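PDB 3OYZ: malate synthase from Haloferax volcanii, which catalyses the magnesium-dependent Claisen condensation of acetyl-CoA with glyoxylate, and the hydrolysis of the malyl-CoA formed, to give malate in the glyoxylate cycle. Local coordinates for residues V11-T16 / G262-A267; E239-R244 / I256-P261. One frame throughout, in Å; residues are numbered along the deposited sequence.

Interaction 1: V11-T16 / G262-A267; sequences VRTFFT and GQVVEA. With ACO (acetyl coenzyme *a), chain B.
Strand 13-18, the first of the TIM barrel, packs against helix 261-269, which follows the eighth strand, with F15 and T13 meeting V264 and A267. The two segments run antiparallel, at 175°, with axes 8.7 Å apart. CG of F15 lies anti to the backbone N (chi1 -180°), and V264 lays CG2 over one face of the ring in a CH-pi contact, 3.9 Å from the F15 ring centroid and displaced toward the CB end, its closest ring atom being CG. The side chains cross at about a right angle. One turn on, the methyl CG2 of T13 meets CB of A267 at 3.5 Å, tight for two carbons, and also touches V264 O. T13 OG1 is engaged by D44 and N268. A water donates to both R12 O and A267 O, bridging the backbones. Toward the C-terminal end of the strand acetyl-CoA takes over: F15 CZ approaches its adenine N1A (3.4 Å), its N6A donates to T16 O at 2.9 Å, and T16 OG1 donates to its O5P at 2.8 Å. Apolar strand-helix packing leading into a ligand site at the C-terminal strand ends is characteristic of the TIM barrel.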
loop_
_atom_site.group_PDB
_atom_site.type_symbol
_atom_site.label_atom_id
_atom_site.label_comp_id
_atom_site.label_asym_id
_atom_site.label_seq_id
_atom_site.Cartn_x
_atom_site.Cartn_y
_atom_site.Cartn_z
ATOM N N VAL A 11 -17.661 4.432 14.711
ATOM C CA VAL A 11 -17.834 3.161 15.411
ATOM C C VAL A 11 -16.481 2.856 16.039
ATOM O O VAL A 11 -15.479 2.679 15.341
ATOM C CB VAL A 11 -18.331 1.973 14.556
ATOM C CG1 VAL A 11 -18.203 0.646 15.268
ATOM C CG2 VAL A 11 -19.775 2.144 14.129
ATOM N N ARG A 12 -16.402 2.846 17.387
ATOM C CA ARG A 12 -15.154 2.556 18.084
ATOM C C ARG A 12 -14.965 1.083 18.284
ATOM O O ARG A 12 -13.817 0.627 18.286
ATOM C CB ARG A 12 -15.175 3.197 19.511
ATOM C CG ARG A 12 -15.190 4.729 19.475
ATOM C CD ARG A 12 -15.457 5.289 20.897
ATOM N NE ARG A 12 -16.849 4.986 21.221
ATOM C CZ ARG A 12 -17.388 5.237 22.421
ATOM N NH1 ARG A 12 -16.634 5.766 23.384
ATOM N NH2 ARG A 12 -18.685 5.034 22.601
ATOM N N THR A 13 -16.047 0.317 18.498
ATOM C CA THR A 13 -15.870 -1.021 19.051
ATOM C C THR A 13 -16.903 -1.837 18.315
ATOM O O THR A 13 -18.014 -1.354 18.142
ATOM C CB THR A 13 -16.262 -1.026 20.596
ATOM O OG1 THR A 13 -17.230 0.006 20.783
ATOM C CG2 THR A 13 -15.113 -0.496 21.401
ATOM N N PHE A 14 -16.513 -3.035 17.904
ATOM C CA PHE A 14 -17.294 -3.984 17.131
ATOM C C PHE A 14 -17.038 -5.228 17.934
ATOM O O PHE A 14 -15.965 -5.844 17.821
ATOM C CB PHE A 14 -16.644 -4.050 15.699
ATOM C CG PHE A 14 -17.267 -5.031 14.744
ATOM C CD1 PHE A 14 -18.259 -4.645 13.849
ATOM C CD2 PHE A 14 -16.724 -6.292 14.619
ATOM C CE1 PHE A 14 -18.815 -5.554 12.955
ATOM C CE2 PHE A 14 -17.223 -7.184 13.703
ATOM C CZ PHE A 14 -18.260 -6.834 12.847
ATOM N N PHE A 15 -18.004 -5.653 18.757
ATOM C CA PHE A 15 -17.718 -6.774 19.696
ATOM C C PHE A 15 -18.425 -8.054 19.337
ATOM O O PHE A 15 -19.638 -7.997 19.271
ATOM C CB PHE A 15 -18.376 -6.337 21.038
ATOM C CG PHE A 15 -18.239 -7.308 22.202
ATOM C CD1 PHE A 15 -17.100 -8.068 22.394
ATOM C CD2 PHE A 15 -19.229 -7.316 23.211
ATOM C CE1 PHE A 15 -16.980 -8.980 23.496
ATOM C CE2 PHE A 15 -19.125 -8.184 24.338
ATOM C CZ PHE A 15 -17.976 -8.992 24.490
ATOM N N THR A 16 -17.766 -9.173 19.078
ATOM C CA THR A 16 -18.520 -10.369 18.758
ATOM C C THR A 16 -18.739 -11.272 20.005
ATOM O O THR A 16 -17.805 -11.445 20.798
ATOM C CB THR A 16 -17.747 -11.232 17.783
ATOM O OG1 THR A 16 -16.386 -11.154 18.202
ATOM C CG2 THR A 16 -17.856 -10.605 16.287
ATOM N N GLY A 262 -13.169 -6.763 28.339
ATOM C CA GLY A 262 -12.024 -5.876 28.645
ATOM C C GLY A 262 -11.515 -5.115 27.405
ATOM O O GLY A 262 -11.250 -3.887 27.467
ATOM N N GLN A 263 -11.489 -5.800 26.256
ATOM C CA GLN A 263 -11.169 -5.071 25.000
ATOM C C GLN A 263 -12.197 -3.991 24.666
ATOM O O GLN A 263 -11.835 -2.864 24.289
ATOM C CB GLN A 263 -10.872 -6.022 23.840
ATOM C CG GLN A 263 -9.526 -6.721 23.964
ATOM C CD GLN A 263 -9.195 -7.536 22.700
ATOM O OE1 GLN A 263 -10.111 -7.895 21.989
ATOM N NE2 GLN A 263 -7.952 -7.918 22.482
ATOM N N VAL A 264 -13.469 -4.260 24.931
ATOM C CA VAL A 264 -14.479 -3.239 24.716
ATOM C C VAL A 264 -14.148 -1.920 25.435
ATOM O O VAL A 264 -14.167 -0.792 24.885
ATOM C CB VAL A 264 -15.886 -3.752 25.091
ATOM C CG1 VAL A 264 -16.860 -2.614 24.924
ATOM C CG2 VAL A 264 -16.314 -4.814 24.118
ATOM N N VAL A 265 -13.805 -2.060 26.720
ATOM C CA VAL A 265 -13.552 -0.856 27.513
ATOM C C VAL A 265 -12.338 -0.161 26.933
ATOM O O VAL A 265 -12.359 1.038 26.745
ATOM C CB VAL A 265 -13.270 -1.150 29.028
ATOM C CG1 VAL A 265 -12.856 0.175 29.742
ATOM C CG2 VAL A 265 -14.515 -1.774 29.692
ATOM N N GLU A 266 -11.231 -0.865 26.734
ATOM C CA GLU A 266 -10.029 -0.205 26.175
ATOM C C GLU A 266 -10.290 0.498 24.826
ATOM O O GLU A 266 -9.957 1.666 24.595
ATOM C CB GLU A 266 -8.935 -1.255 25.971
ATOM C CG GLU A 266 -8.303 -1.696 27.287
ATOM C CD GLU A 266 -7.330 -0.653 27.873
ATOM O OE1 GLU A 266 -6.710 0.126 27.116
ATOM O OE2 GLU A 266 -7.187 -0.572 29.107
ATOM N N ALA A 267 -11.003 -0.202 23.948
ATOM C CA ALA A 267 -11.196 0.326 22.603
ATOM C C ALA A 267 -12.213 1.457 22.642
ATOM O O ALA A 267 -12.177 2.334 21.793
ATOM C CB ALA A 267 -11.659 -0.817 21.641
HETATM N N1A ACO B . -19.128 -12.186 24.667
HETATM C C2A ACO B . -19.820 -12.270 25.819
HETATM N N3A ACO B . -19.197 -12.538 26.981
HETATM C C4A ACO B . -17.861 -12.760 27.071
HETATM C C5A ACO B . -17.076 -12.671 25.820
HETATM C C6A ACO B . -17.797 -12.402 24.562
HETATM N N6A ACO B . -17.044 -12.377 23.430
HETATM N N7A ACO B . -15.796 -12.921 26.126
HETATM C C8A ACO B . -15.755 -13.174 27.456
HETATM N N9A ACO B . -16.960 -13.029 28.022
HETATM C C1B ACO B . -17.219 -13.215 29.487
HETATM C C2B ACO B . -16.365 -14.382 29.964
HETATM O O2B ACO B . -17.074 -15.598 29.730
HETATM C C3B ACO B . -16.138 -14.062 31.429
HETATM O O3B ACO B . -17.383 -14.438 32.026
HETATM P P3B ACO B . -17.620 -14.846 33.604
HETATM O O7A ACO B . -18.252 -13.550 34.086
HETATM O O8A ACO B . -16.203 -15.160 34.038
HETATM O O9A ACO B . -18.511 -16.068 33.616
HETATM C C4B ACO B . -16.011 -12.548 31.407
HETATM O O4B ACO B . -16.790 -12.100 30.288
HETATM C C5B ACO B . -14.570 -12.106 31.174
HETATM O O5B ACO B . -14.003 -13.018 30.233
HETATM P P1A ACO B . -12.426 -13.079 29.941
HETATM O O1A ACO B . -11.597 -13.589 31.076
HETATM O O2A ACO B . -12.083 -11.682 29.511
HETATM O O3A ACO B . -12.134 -14.055 28.706
HETATM P P2A ACO B . -12.210 -15.650 28.838
HETATM O O4A ACO B . -13.475 -15.759 29.627
HETATM O O5A ACO B . -10.802 -16.148 29.093
HETATM O O6A ACO B . -12.493 -16.227 27.343
HETATM C CBP ACO B . -12.518 -16.210 24.884
HETATM C CCP ACO B . -11.743 -15.887 26.167
HETATM C CDP ACO B . -12.857 -17.698 24.811
HETATM C CEP ACO B . -11.589 -15.896 23.718
HETATM C CAP ACO B . -13.845 -15.447 24.786
HETATM O OAP ACO B . -13.509 -14.106 25.111
HETATM C C9P ACO B . -14.473 -15.459 23.407
HETATM O O9P ACO B . -14.987 -16.494 22.972
HETATM N N8P ACO B . -14.401 -14.313 22.708
HETATM C C7P ACO B . -14.998 -14.249 21.380
HETATM C C6P ACO B . -14.196 -15.005 20.309
HETATM C C5P ACO B . -14.815 -14.592 18.986
HETATM O O5P ACO B . -15.749 -13.792 18.972
HETATM N N4P ACO B . -14.240 -15.103 17.898
HETATM C C3P ACO B . -14.643 -14.805 16.535
HETATM C C2P ACO B . -14.322 -13.359 16.149
HETATM S S1P ACO B . -12.681 -13.562 15.521
HETATM C C ACO B . -12.746 -14.165 13.950
HETATM O O ACO B . -13.735 -14.684 13.469
HETATM C CH3 ACO B . -11.481 -14.088 13.152
HETATM O O HOH W 1 -11.478 2.076 19.188
#

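Interaction 2: E239-R244 / I256-P261; sequences EGYRER and IWSLTP. With ACO (acetyl coenzyme *a), chain B; PYR (pyruvic acid), chain C.
Y241 reaches from helix 238-249 to strand 255-258 and sets its hydroxyl against two polar atoms of the strand, W257 O and S258 OG. CG lies anti to the backbone N (chi1 -166°), and the far end of the ring comes nearer the strand than the start of the side chain suggests. The OH donates to W257 O at 2.9 Å; this acceptor sits at the ring edge, in the ring plane, whereas the OH stands tilted 33° from the carbonyl plane, at a C=O...O angle of 126°. S258 OG donates to the same OH at 2.8 Å, so the phenol oxygen gives one bond and receives another, both to consecutive residues of one strand.

I256 slides past Y241 in the opposite direction. Its CD1 lies 3.6 Å from CE1 of the tyrosine, while its CG2 comes up to the OH. CG of R244 touches the same CD1 at 4.1 Å, before the arginine leads off to its salt bridges with D229 and E190. A phenylalanine in place of Y241 would probably leave W257 O and S258 OG without this partner inside a buried contact.

On the ligand side, the W257 ring turns one face to the pyruvate methyl CB, 3.2 Å above its plane, and its NE1 is hydrogen-bonded to T16. L259 O accepts from acetyl-CoA N8P at 3.0 Å and from N6A, and weakly from OAP, so one carbonyl gathers pantetheine and adenine donors. The tyrosine's bond to W257 O thus grips the backbone of the residue that faces pyruvate, and is likely to help fix where that indole is carried, consistent with Y241 acting as a second-shell residue behind the pyruvate pocket.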
loop_
_atom_site.group_PDB
_atom_site.type_symbol
_atom_site.label_atom_id
_atom_site.label_comp_id
_atom_site.label_asym_id
_atom_site.label_seq_id
_atom_site.Cartn_x
_atom_site.Cartn_y
_atom_site.Cartn_z
ATOM N N GLU A 239 -1.264 -3.552 26.331
ATOM C CA GLU A 239 -0.425 -2.522 25.752
ATOM C C GLU A 239 -0.361 -2.652 24.207
ATOM O O GLU A 239 -0.431 -1.638 23.518
ATOM C CB GLU A 239 0.979 -2.567 26.374
ATOM C CG GLU A 239 1.825 -1.391 25.944
ATOM C CD GLU A 239 1.175 -0.029 26.273
ATOM O OE1 GLU A 239 0.494 0.090 27.332
ATOM O OE2 GLU A 239 1.344 0.917 25.457
ATOM N N GLY A 240 -0.224 -3.876 23.702
ATOM C CA GLY A 240 -0.284 -4.197 22.262
ATOM C C GLY A 240 -1.572 -3.715 21.608
ATOM O O GLY A 240 -1.528 -3.117 20.561
ATOM N N TYR A 241 -2.724 -3.941 22.232
ATOM C CA TYR A 241 -4.010 -3.520 21.708
ATOM C C TYR A 241 -4.002 -2.007 21.619
ATOM O O TYR A 241 -4.401 -1.456 20.575
ATOM C CB TYR A 241 -5.138 -4.033 22.581
ATOM C CG TYR A 241 -6.574 -3.999 22.065
ATOM C CD1 TYR A 241 -6.922 -4.502 20.800
ATOM C CD2 TYR A 241 -7.590 -3.523 22.900
ATOM C CE1 TYR A 241 -8.282 -4.523 20.388
ATOM C CE2 TYR A 241 -8.921 -3.529 22.524
ATOM C CZ TYR A 241 -9.257 -4.044 21.274
ATOM O OH TYR A 241 -10.594 -4.043 20.985
ATOM N N ARG A 242 -3.460 -1.332 22.634
ATOM C CA ARG A 242 -3.429 0.125 22.559
ATOM C C ARG A 242 -2.558 0.650 21.433
ATOM O O ARG A 242 -2.954 1.598 20.759
ATOM C CB ARG A 242 -2.913 0.815 23.844
ATOM C CG ARG A 242 -3.867 0.767 25.011
ATOM C CD ARG A 242 -3.110 1.169 26.283
ATOM N NE ARG A 242 -4.079 1.070 27.359
ATOM C CZ ARG A 242 -3.786 1.161 28.648
ATOM N NH1 ARG A 242 -2.530 1.381 29.012
ATOM N NH2 ARG A 242 -4.760 1.055 29.550
ATOM N N GLU A 243 -1.364 0.096 21.280
ATOM C CA GLU A 243 -0.446 0.519 20.210
ATOM C C GLU A 243 -1.056 0.248 18.796
ATOM O O GLU A 243 -0.853 1.049 17.871
ATOM C CB GLU A 243 0.835 -0.325 20.316
ATOM C CG GLU A 243 1.694 0.132 21.522
ATOM C CD GLU A 243 2.932 -0.743 21.731
ATOM O OE1 GLU A 243 3.066 -1.816 21.081
ATOM O OE2 GLU A 243 3.767 -0.368 22.587
ATOM N N ARG A 244 -1.752 -0.883 18.639
ATOM C CA ARG A 244 -2.421 -1.204 17.360
ATOM C C ARG A 244 -3.514 -0.166 17.087
ATOM O O ARG A 244 -3.645 0.361 15.971
ATOM C CB ARG A 244 -3.006 -2.616 17.415
ATOM C CG ARG A 244 -3.854 -2.932 16.179
ATOM C CD ARG A 244 -2.924 -2.711 14.903
ATOM N NE ARG A 244 -3.593 -3.418 13.823
ATOM C CZ ARG A 244 -3.239 -4.597 13.348
ATOM N NH1 ARG A 244 -2.114 -5.226 13.748
ATOM N NH2 ARG A 244 -4.075 -5.123 12.479
ATOM N N ILE A 256 -12.326 -0.766 16.048
ATOM C CA ILE A 256 -11.548 -1.994 16.104
ATOM C C ILE A 256 -12.430 -3.107 16.601
ATOM O O ILE A 256 -13.371 -2.835 17.315
ATOM C CB ILE A 256 -10.197 -1.897 16.906
ATOM C CG1 ILE A 256 -9.341 -3.167 16.739
ATOM C CG2 ILE A 256 -10.523 -1.560 18.428
ATOM C CD1 ILE A 256 -7.856 -3.011 17.140
ATOM N N TRP A 257 -12.147 -4.346 16.216
ATOM C CA TRP A 257 -12.910 -5.489 16.708
ATOM C C TRP A 257 -12.506 -5.681 18.205
ATOM O O TRP A 257 -11.361 -5.425 18.565
ATOM C CB TRP A 257 -12.437 -6.712 15.954
ATOM C CG TRP A 257 -13.324 -7.906 15.869
ATOM C CD1 TRP A 257 -13.752 -8.733 16.916
ATOM C CD2 TRP A 257 -13.806 -8.497 14.655
ATOM N NE1 TRP A 257 -14.550 -9.732 16.393
ATOM C CE2 TRP A 257 -14.580 -9.623 15.018
ATOM C CE3 TRP A 257 -13.707 -8.141 13.284
ATOM C CZ2 TRP A 257 -15.225 -10.414 14.061
ATOM C CZ3 TRP A 257 -14.366 -8.893 12.345
ATOM C CH2 TRP A 257 -15.109 -10.048 12.723
ATOM N N SER A 258 -13.461 -6.088 19.036
ATOM C CA SER A 258 -13.213 -6.418 20.453
ATOM C C SER A 258 -13.588 -7.851 20.710
ATOM O O SER A 258 -14.609 -8.286 20.197
ATOM C CB SER A 258 -14.060 -5.498 21.325
ATOM O OG SER A 258 -13.339 -4.307 21.332
ATOM N N LEU A 259 -12.749 -8.633 21.393
ATOM C CA LEU A 259 -13.054 -10.065 21.537
ATOM C C LEU A 259 -13.578 -10.323 22.970
ATOM O O LEU A 259 -14.125 -11.388 23.277
ATOM C CB LEU A 259 -11.822 -10.945 21.259
ATOM C CG LEU A 259 -11.362 -10.822 19.792
ATOM C CD1 LEU A 259 -10.089 -11.570 19.608
ATOM C CD2 LEU A 259 -12.515 -11.432 18.981
ATOM N N THR A 260 -13.303 -9.380 23.866
ATOM C CA THR A 260 -13.639 -9.594 25.286
ATOM C C THR A 260 -14.246 -8.343 25.893
ATOM O O THR A 260 -14.026 -7.223 25.411
ATOM C CB THR A 260 -12.380 -9.964 26.131
ATOM O OG1 THR A 260 -11.498 -8.837 26.219
ATOM C CG2 THR A 260 -11.606 -11.149 25.580
ATOM N N PRO A 261 -14.897 -8.487 27.082
ATOM C CA PRO A 261 -15.446 -7.233 27.619
ATOM C C PRO A 261 -14.337 -6.249 27.976
ATOM O O PRO A 261 -14.514 -5.033 27.898
ATOM C CB PRO A 261 -16.257 -7.705 28.855
ATOM C CG PRO A 261 -16.743 -9.085 28.399
ATOM C CD PRO A 261 -15.508 -9.691 27.698
HETATM N N1A ACO B . -19.128 -12.186 24.667
HETATM C C2A ACO B . -19.820 -12.270 25.819
HETATM N N3A ACO B . -19.197 -12.538 26.981
HETATM C C4A ACO B . -17.861 -12.760 27.071
HETATM C C5A ACO B . -17.076 -12.671 25.820
HETATM C C6A ACO B . -17.797 -12.402 24.562
HETATM N N6A ACO B . -17.044 -12.377 23.430
HETATM N N7A ACO B . -15.796 -12.921 26.126
HETATM C C8A ACO B . -15.755 -13.174 27.456
HETATM N N9A ACO B . -16.960 -13.029 28.022
HETATM C C1B ACO B . -17.219 -13.215 29.487
HETATM C C2B ACO B . -16.365 -14.382 29.964
HETATM O O2B ACO B . -17.074 -15.598 29.730
HETATM C C3B ACO B . -16.138 -14.062 31.429
HETATM O O3B ACO B . -17.383 -14.438 32.026
HETATM P P3B ACO B . -17.620 -14.846 33.604
HETATM O O7A ACO B . -18.252 -13.550 34.086
HETATM O O8A ACO B . -16.203 -15.160 34.038
HETATM O O9A ACO B . -18.511 -16.068 33.616
HETATM C C4B ACO B . -16.011 -12.548 31.407
HETATM O O4B ACO B . -16.790 -12.100 30.288
HETATM C C5B ACO B . -14.570 -12.106 31.174
HETATM O O5B ACO B . -14.003 -13.018 30.233
HETATM P P1A ACO B . -12.426 -13.079 29.941
HETATM O O1A ACO B . -11.597 -13.589 31.076
HETATM O O2A ACO B . -12.083 -11.682 29.511
HETATM O O3A ACO B . -12.134 -14.055 28.706
HETATM P P2A ACO B . -12.210 -15.650 28.838
HETATM O O4A ACO B . -13.475 -15.759 29.627
HETATM O O5A ACO B . -10.802 -16.148 29.093
HETATM O O6A ACO B . -12.493 -16.227 27.343
HETATM C CBP ACO B . -12.518 -16.210 24.884
HETATM C CCP ACO B . -11.743 -15.887 26.167
HETATM C CDP ACO B . -12.857 -17.698 24.811
HETATM C CEP ACO B . -11.589 -15.896 23.718
HETATM C CAP ACO B . -13.845 -15.447 24.786
HETATM O OAP ACO B . -13.509 -14.106 25.111
HETATM C C9P ACO B . -14.473 -15.459 23.407
HETATM O O9P ACO B . -14.987 -16.494 22.972
HETATM N N8P ACO B . -14.401 -14.313 22.708
HETATM C C7P ACO B . -14.998 -14.249 21.380
HETATM C C6P ACO B . -14.196 -15.005 20.309
HETATM C C5P ACO B . -14.815 -14.592 18.986
HETATM O O5P ACO B . -15.749 -13.792 18.972
HETATM N N4P ACO B . -14.240 -15.103 17.898
HETATM C C3P ACO B . -14.643 -14.805 16.535
HETATM C C2P ACO B . -14.322 -13.359 16.149
HETATM S S1P ACO B . -12.681 -13.562 15.521
HETATM C C ACO B . -12.746 -14.165 13.950
HETATM O O ACO B . -13.735 -14.684 13.469
HETATM C CH3 ACO B . -11.481 -14.088 13.152
HETATM C C PYR C . -11.122 -13.062 10.690
HETATM O O PYR C . -11.141 -13.950 9.771
HETATM O OXT PYR C . -10.072 -12.385 10.989
HETATM C CA PYR C . -12.347 -12.745 11.278
HETATM O O3 PYR C . -13.437 -13.340 10.882
HETATM C CB PYR C . -12.427 -11.670 12.297
#

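How the interactions relate
Interactions 1 and 2, with centres about 7 Å apart, share the junction of barrel strands 13-18 and 255-258, neighbours in the parallel sheet. F14 O and S258 N, 2.8 Å apart, join the strands by a probable hydrogen bond, and F15 CD1 packs 3.3 Å from S258 O. Outside the sheet, helix 261-269 of interaction 1 lies against helix 238-249 of interaction 2: Q263 CB packs 3.4 Å from Y241 CE2, and E266 OE1 forms a 2.8 Å salt bridge with R242 NE. The chain passes from strand 255-258 through L259 and T260 into helix 261-269. Both contacts end at acetyl-CoA, whose N6A is held by T16 O and L259 O.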